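Local coordinates for putative pachytene checkpoint protein 2 (Caenorhabditis elegans, PDB 4XGU) that hydrolyses ATP as a AAA+ protein remodeller and probably plays a key role in chromosome recombination during meiosis, at residues S207-N213 with M246-D252; V229-F233 with L280-I284. All coordinates share one frame; numbering follows the deposited sequence.

In the fold
Both contacts hold successive layers of the AAA ATPase fold. Contact 1 is in the core: two neighbouring parallel strands of the central sheet, joined by backbone hydrogen bonds, all their residues buried, with the side chain of Asp252, just past the end of one strand, about 6 Å from the bound ADP. Contact 2 lies farther out, away from the nucleotide, but is still largely buried, with only Gln230 of its touching residues exposed; here helices 228-241 and 275-288 pack without a hydrogen bond between the segments. The layers meet at Ile212, whose CD1 is 3.8 Å from Met232 CE and also touches the Phe233 ring. Helix 228-241 leads directly into strand 245-251.

Contact 1: S207-N213 with M246-D252; sequences SVMLEIN and MVFVLID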
loop_
_atom_site.group_PDB
_atom_site.type_symbol
_atom_site.label_atom_id
_atom_site.label_comp_id
_atom_site.label_asym_id
_atom_site.label_seq_id
_atom_site.Cartn_x
_atom_site.Cartn_y
_atom_site.Cartn_z
ATOM N N SER B 207 -5.930 39.141 -26.439
ATOM C CA SER B 207 -6.428 37.902 -25.852
ATOM C C SER B 207 -5.562 36.709 -26.245
ATOM O O SER B 207 -5.298 36.486 -27.426
ATOM C CB SER B 207 -7.880 37.660 -26.268
ATOM O OG SER B 207 -8.381 36.467 -25.693
ATOM N N VAL B 208 -5.121 35.948 -25.248
ATOM C CA VAL B 208 -4.259 34.793 -25.487
ATOM C C VAL B 208 -4.849 33.525 -24.877
ATOM O O VAL B 208 -5.676 33.590 -23.969
ATOM C CB VAL B 208 -2.842 35.012 -24.908
ATOM C CG1 VAL B 208 -2.136 36.154 -25.626
ATOM C CG2 VAL B 208 -2.915 35.279 -23.411
ATOM N N MET B 209 -4.423 32.373 -25.385
ATOM C CA MET B 209 -4.824 31.091 -24.814
ATOM C C MET B 209 -3.644 30.142 -24.693
ATOM O O MET B 209 -2.901 29.934 -25.652
ATOM C CB MET B 209 -5.924 30.429 -25.645
ATOM C CG MET B 209 -6.053 28.919 -25.399
ATOM S SD MET B 209 -7.565 28.191 -26.071
ATOM C CE MET B 209 -7.099 26.469 -26.176
ATOM N N LEU B 210 -3.487 29.567 -23.506
ATOM C CA LEU B 210 -2.443 28.587 -23.243
ATOM C C LEU B 210 -3.029 27.189 -23.135
ATOM O O LEU B 210 -3.857 26.915 -22.267
ATOM C CB LEU B 210 -1.686 28.943 -21.966
ATOM C CG LEU B 210 -0.624 30.020 -22.171
ATOM C CD1 LEU B 210 -0.171 30.594 -20.847
ATOM C CD2 LEU B 210 0.555 29.438 -22.936
ATOM N N GLU B 211 -2.596 26.307 -24.028
ATOM C CA GLU B 211 -3.090 24.940 -24.045
ATOM C C GLU B 211 -2.059 23.975 -23.472
ATOM O O GLU B 211 -0.900 23.974 -23.884
ATOM C CB GLU B 211 -3.468 24.529 -25.467
ATOM C CG GLU B 211 -4.042 23.128 -25.569
ATOM C CD GLU B 211 -4.470 22.776 -26.977
ATOM O OE1 GLU B 211 -4.248 23.598 -27.893
ATOM O OE2 GLU B 211 -5.032 21.674 -27.164
ATOM N N ILE B 212 -2.489 23.154 -22.519
ATOM C CA ILE B 212 -1.603 22.202 -21.859
ATOM C C ILE B 212 -2.057 20.764 -22.104
ATOM O O ILE B 212 -3.257 20.494 -22.187
ATOM C CB ILE B 212 -1.538 22.460 -20.337
ATOM C CG1 ILE B 212 -1.394 23.955 -20.050
ATOM C CG2 ILE B 212 -0.398 21.682 -19.704
ATOM C CD1 ILE B 212 -1.383 24.294 -18.570
ATOM N N ASN B 213 -1.089 19.859 -22.237
ATOM C CA ASN B 213 -1.340 18.418 -22.293
ATOM C C ASN B 213 -2.112 17.972 -23.534
ATOM O O ASN B 213 -3.077 17.214 -23.433
ATOM C CB ASN B 213 -2.085 17.970 -21.031
ATOM C CG ASN B 213 -1.966 16.483 -20.778
ATOM O OD1 ASN B 213 -0.955 15.867 -21.111
ATOM N ND2 ASN B 213 -3.000 15.898 -20.189
ATOM N N MET B 246 -7.116 39.048 -21.497
ATOM C CA MET B 246 -7.671 37.846 -20.892
ATOM C C MET B 246 -6.923 36.613 -21.374
ATOM O O MET B 246 -6.587 36.498 -22.555
ATOM C CB MET B 246 -9.173 37.724 -21.181
ATOM C CG MET B 246 -9.542 37.468 -22.632
ATOM S SD MET B 246 -11.322 37.606 -22.922
ATOM C CE MET B 246 -11.973 36.625 -21.572
ATOM N N VAL B 247 -6.643 35.702 -20.447
ATOM C CA VAL B 247 -5.923 34.483 -20.784
ATOM C C VAL B 247 -6.819 33.260 -20.581
ATOM O O VAL B 247 -7.617 33.194 -19.644
ATOM C CB VAL B 247 -4.611 34.350 -19.959
ATOM C CG1 VAL B 247 -3.962 35.717 -19.781
ATOM C CG2 VAL B 247 -4.859 33.710 -18.610
ATOM N N PHE B 248 -6.709 32.310 -21.501
ATOM C CA PHE B 248 -7.467 31.071 -21.422
ATOM C C PHE B 248 -6.522 29.906 -21.197
ATOM O O PHE B 248 -5.517 29.774 -21.894
ATOM C CB PHE B 248 -8.280 30.843 -22.697
ATOM C CG PHE B 248 -9.449 31.768 -22.851
ATOM C CD1 PHE B 248 -9.299 33.001 -23.467
ATOM C CD2 PHE B 248 -10.703 31.402 -22.396
ATOM C CE1 PHE B 248 -10.378 33.855 -23.617
ATOM C CE2 PHE B 248 -11.785 32.250 -22.541
ATOM C CZ PHE B 248 -11.623 33.479 -23.154
ATOM N N VAL B 249 -6.837 29.058 -20.227
ATOM C CA VAL B 249 -6.015 27.883 -19.989
ATOM C C VAL B 249 -6.808 26.615 -20.251
ATOM O O VAL B 249 -7.762 26.307 -19.537
ATOM C CB VAL B 249 -5.464 27.856 -18.559
ATOM C CG1 VAL B 249 -4.670 26.582 -18.325
ATOM C CG2 VAL B 249 -4.602 29.082 -18.303
ATOM N N LEU B 250 -6.414 25.889 -21.291
ATOM C CA LEU B 250 -7.049 24.621 -21.618
ATOM C C LEU B 250 -6.196 23.460 -21.121
ATOM O O LEU B 250 -4.980 23.447 -21.308
ATOM C CB LEU B 250 -7.279 24.506 -23.126
ATOM C CG LEU B 250 -7.843 23.169 -23.609
ATOM C CD1 LEU B 250 -9.199 22.908 -22.976
ATOM C CD2 LEU B 250 -7.943 23.139 -25.123
ATOM N N ILE B 251 -6.841 22.492 -20.479
ATOM C CA ILE B 251 -6.151 21.314 -19.969
ATOM C C ILE B 251 -6.832 20.041 -20.475
ATOM O O ILE B 251 -7.980 19.762 -20.134
ATOM C CB ILE B 251 -6.111 21.318 -18.430
ATOM C CG1 ILE B 251 -5.382 22.567 -17.927
ATOM C CG2 ILE B 251 -5.438 20.061 -17.907
ATOM C CD1 ILE B 251 -5.599 22.861 -16.465
ATOM N N ASP B 252 -6.115 19.277 -21.293
ATOM C CA ASP B 252 -6.669 18.077 -21.912
ATOM C C ASP B 252 -6.292 16.813 -21.147
ATOM O O ASP B 252 -5.249 16.771 -20.495
ATOM C CB ASP B 252 -6.198 17.966 -23.362
ATOM C CG ASP B 252 -6.564 19.182 -24.189
ATOM O OD1 ASP B 252 -7.714 19.658 -24.070
ATOM O OD2 ASP B 252 -5.703 19.666 -24.954
#
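Met246-Asp252, which holds the probable Walker B strand of the AAA+ core and the aspartate after it, pairs in parallel with Ser207-Asn213. Six backbone hydrogen bonds join the edges, including Leu210 N to Phe248 O at 2.6 Å and Ile212 N to Leu250 O at 2.8 Å. On the face beneath helix 228-241, the beta-branched Val208 and Ile212 suit an extended backbone, and Leu210 adds apolar bulk. Val208 CG2 lies alongside Val247 CG1 at 3.8 Å, and Ile212 CD1 reaches Val249 CG1 at 4.0 Å.

On the other face, Met209, with CG anti to its own N (chi1 160°), runs out extended, and its CE meets Leu250 CD2 at 3.6 Å; a flexible thioether can follow the leucine branch. The Phe248 ring turns its edge to Ser207 OG. Glu211 lies along Leu250, and its OE2 is 3.1 Å from Asp252 OD2 with the carboxylate planes 85° apart. This is a close approach and not a bond; Glu211 OE1 is held by Trp125 NE1.

Asp252 also touches Thr186 of the predicted ATP site. An acidic residue directly after a hydrophobic strand, beside the P-loop, is characteristic of Walker B in P-loop NTPases.

Contact 2: V229-F233 with L280-I284; sequences VQKMF and LLTQI
Phe233 and Gln283 meet where two nearly parallel helical segments lie side by side, their axes 9.8 Å apart and inclined at 16°. The central interaction is a CH-pi contact. Gln283 CB sits over one face of the Phe233 ring, 3.8 Å from its centroid and displaced toward the rim, with CD2 and CG the nearest ring atoms. Phe233 CG is anti to its own carbonyl carbon (chi1 -83°), which carries the ring toward the other helix. A broad, flat side chain suits this place because it can receive an aliphatic methylene on its face and still reach further apolar groups with its far end.

Those groups provide the hydrophobic packing. Leu280 CD1 comes within 3.6 Å of Phe233 CZ, and the same methyl lies 4.0 Å from Val229 CG1. Ile284 CG1 adds a looser touch at Phe233 CE2. Phe222 of helix 217-224 packs against both Val229 and Leu280, extending the apolar cluster. Were Phe233 replaced by alanine, the Gln283 methylene would probably lose the ring face it rests on and the Leu280 methyl its aromatic neighbour, opening a gap between the helices.

The polar ends add no hydrogen bond between these segments. Gln283 bends at chi2 (-46°), bringing OE1 back beside Phe233 CB, while Arg286 of its own helix supplies a hydrogen bond to that oxygen. Gln283 NE2 and Gln230 OE1 remain 4.0 Å apart. Glutamine suits this buried place because its aliphatic stem packs on the ring while its amide oxygen is satisfied by Arg286.

Adjacent helices packed in parallel, each belonging to a beta-alpha-beta crossover between neighbouring parallel strands, are characteristic of the layered alpha/beta core of AAA+ ATPases.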
loop_
_atom_site.group_PDB
_atom_site.type_symbol
_atom_site.label_atom_id
_atom_site.label_comp_id
_atom_site.label_asym_id
_atom_site.label_seq_id
_atom_site.Cartn_x
_atom_site.Cartn_y
_atom_site.Cartn_z
ATOM N N VAL B 229 6.086 22.379 -13.643
ATOM C CA VAL B 229 4.661 22.680 -13.636
ATOM C C VAL B 229 4.494 24.052 -12.998
ATOM O O VAL B 229 3.717 24.881 -13.468
ATOM C CB VAL B 229 3.836 21.629 -12.869
ATOM C CG1 VAL B 229 2.367 22.030 -12.832
ATOM C CG2 VAL B 229 4.002 20.256 -13.502
ATOM N N GLN B 230 5.254 24.286 -11.932
ATOM C CA GLN B 230 5.319 25.596 -11.293
ATOM C C GLN B 230 5.876 26.642 -12.251
ATOM O O GLN B 230 5.331 27.740 -12.377
ATOM C CB GLN B 230 6.179 25.532 -10.029
ATOM C CG GLN B 230 6.668 26.886 -9.553
ATOM C CD GLN B 230 6.255 27.184 -8.130
ATOM O OE1 GLN B 230 6.025 26.274 -7.336
ATOM N NE2 GLN B 230 6.152 28.466 -7.800
ATOM N N LYS B 231 6.969 26.290 -12.922
ATOM C CA LYS B 231 7.619 27.180 -13.879
ATOM C C LYS B 231 6.684 27.543 -15.030
ATOM O O LYS B 231 6.667 28.683 -15.496
ATOM C CB LYS B 231 8.894 26.530 -14.420
ATOM C CG LYS B 231 9.589 27.322 -15.512
ATOM C CD LYS B 231 10.792 26.568 -16.053
ATOM C CE LYS B 231 11.443 27.320 -17.204
ATOM N NZ LYS B 231 12.613 26.588 -17.767
ATOM N N MET B 232 5.904 26.565 -15.480
ATOM C CA MET B 232 4.972 26.778 -16.578
ATOM C C MET B 232 3.852 27.723 -16.167
ATOM O O MET B 232 3.500 28.643 -16.905
ATOM C CB MET B 232 4.389 25.446 -17.050
ATOM C CG MET B 232 3.437 25.566 -18.224
ATOM S SD MET B 232 2.798 23.960 -18.732
ATOM C CE MET B 232 2.087 23.387 -17.193
ATOM N N PHE B 233 3.299 27.490 -14.981
ATOM C CA PHE B 233 2.203 28.305 -14.477
ATOM C C PHE B 233 2.682 29.699 -14.075
ATOM O O PHE B 233 1.909 30.657 -14.096
ATOM C CB PHE B 233 1.523 27.601 -13.300
ATOM C CG PHE B 233 0.496 26.582 -13.715
ATOM C CD1 PHE B 233 0.876 25.374 -14.275
ATOM C CD2 PHE B 233 -0.854 26.833 -13.544
ATOM C CE1 PHE B 233 -0.072 24.440 -14.658
ATOM C CE2 PHE B 233 -1.804 25.903 -13.926
ATOM C CZ PHE B 233 -1.412 24.705 -14.483
ATOM N N LEU B 280 0.036 21.144 -9.172
ATOM C CA LEU B 280 -0.867 21.524 -10.250
ATOM C C LEU B 280 -2.110 22.218 -9.701
ATOM O O LEU B 280 -2.459 23.316 -10.136
ATOM C CB LEU B 280 -1.269 20.297 -11.072
ATOM C CG LEU B 280 -2.214 20.572 -12.244
ATOM C CD1 LEU B 280 -1.471 21.245 -13.390
ATOM C CD2 LEU B 280 -2.895 19.292 -12.709
ATOM N N LEU B 281 -2.767 21.575 -8.739
ATOM C CA LEU B 281 -3.978 22.118 -8.125
ATOM C C LEU B 281 -3.707 23.427 -7.388
ATOM O O LEU B 281 -4.536 24.338 -7.400
ATOM C CB LEU B 281 -4.593 21.098 -7.165
ATOM C CG LEU B 281 -5.814 20.333 -7.689
ATOM C CD1 LEU B 281 -5.462 19.504 -8.915
ATOM C CD2 LEU B 281 -6.406 19.457 -6.597
ATOM N N THR B 282 -2.546 23.511 -6.744
ATOM C CA THR B 282 -2.119 24.746 -6.097
ATOM C C THR B 282 -1.894 25.836 -7.142
ATOM O O THR B 282 -2.317 26.981 -6.961
ATOM C CB THR B 282 -0.833 24.540 -5.276
ATOM O OG1 THR B 282 -1.088 23.610 -4.216
ATOM C CG2 THR B 282 -0.357 25.857 -4.685
ATOM N N GLN B 283 -1.239 25.474 -8.241
ATOM C CA GLN B 283 -0.996 26.414 -9.330
ATOM C C GLN B 283 -2.296 26.787 -10.032
ATOM O O GLN B 283 -2.440 27.905 -10.529
ATOM C CB GLN B 283 -0.002 25.835 -10.337
ATOM C CG GLN B 283 1.421 25.793 -9.826
ATOM C CD GLN B 283 1.822 27.086 -9.156
ATOM O OE1 GLN B 283 1.880 28.138 -9.794
ATOM N NE2 GLN B 283 2.088 27.020 -7.858
ATOM N N ILE B 284 -3.238 25.848 -10.069
ATOM C CA ILE B 284 -4.570 26.128 -10.594
ATOM C C ILE B 284 -5.251 27.178 -9.727
ATOM O O ILE B 284 -5.847 28.125 -10.237
ATOM C CB ILE B 284 -5.446 24.859 -10.655
ATOM C CG1 ILE B 284 -5.012 23.961 -11.812
ATOM C CG2 ILE B 284 -6.906 25.226 -10.829
ATOM C CD1 ILE B 284 -5.832 22.696 -11.938
#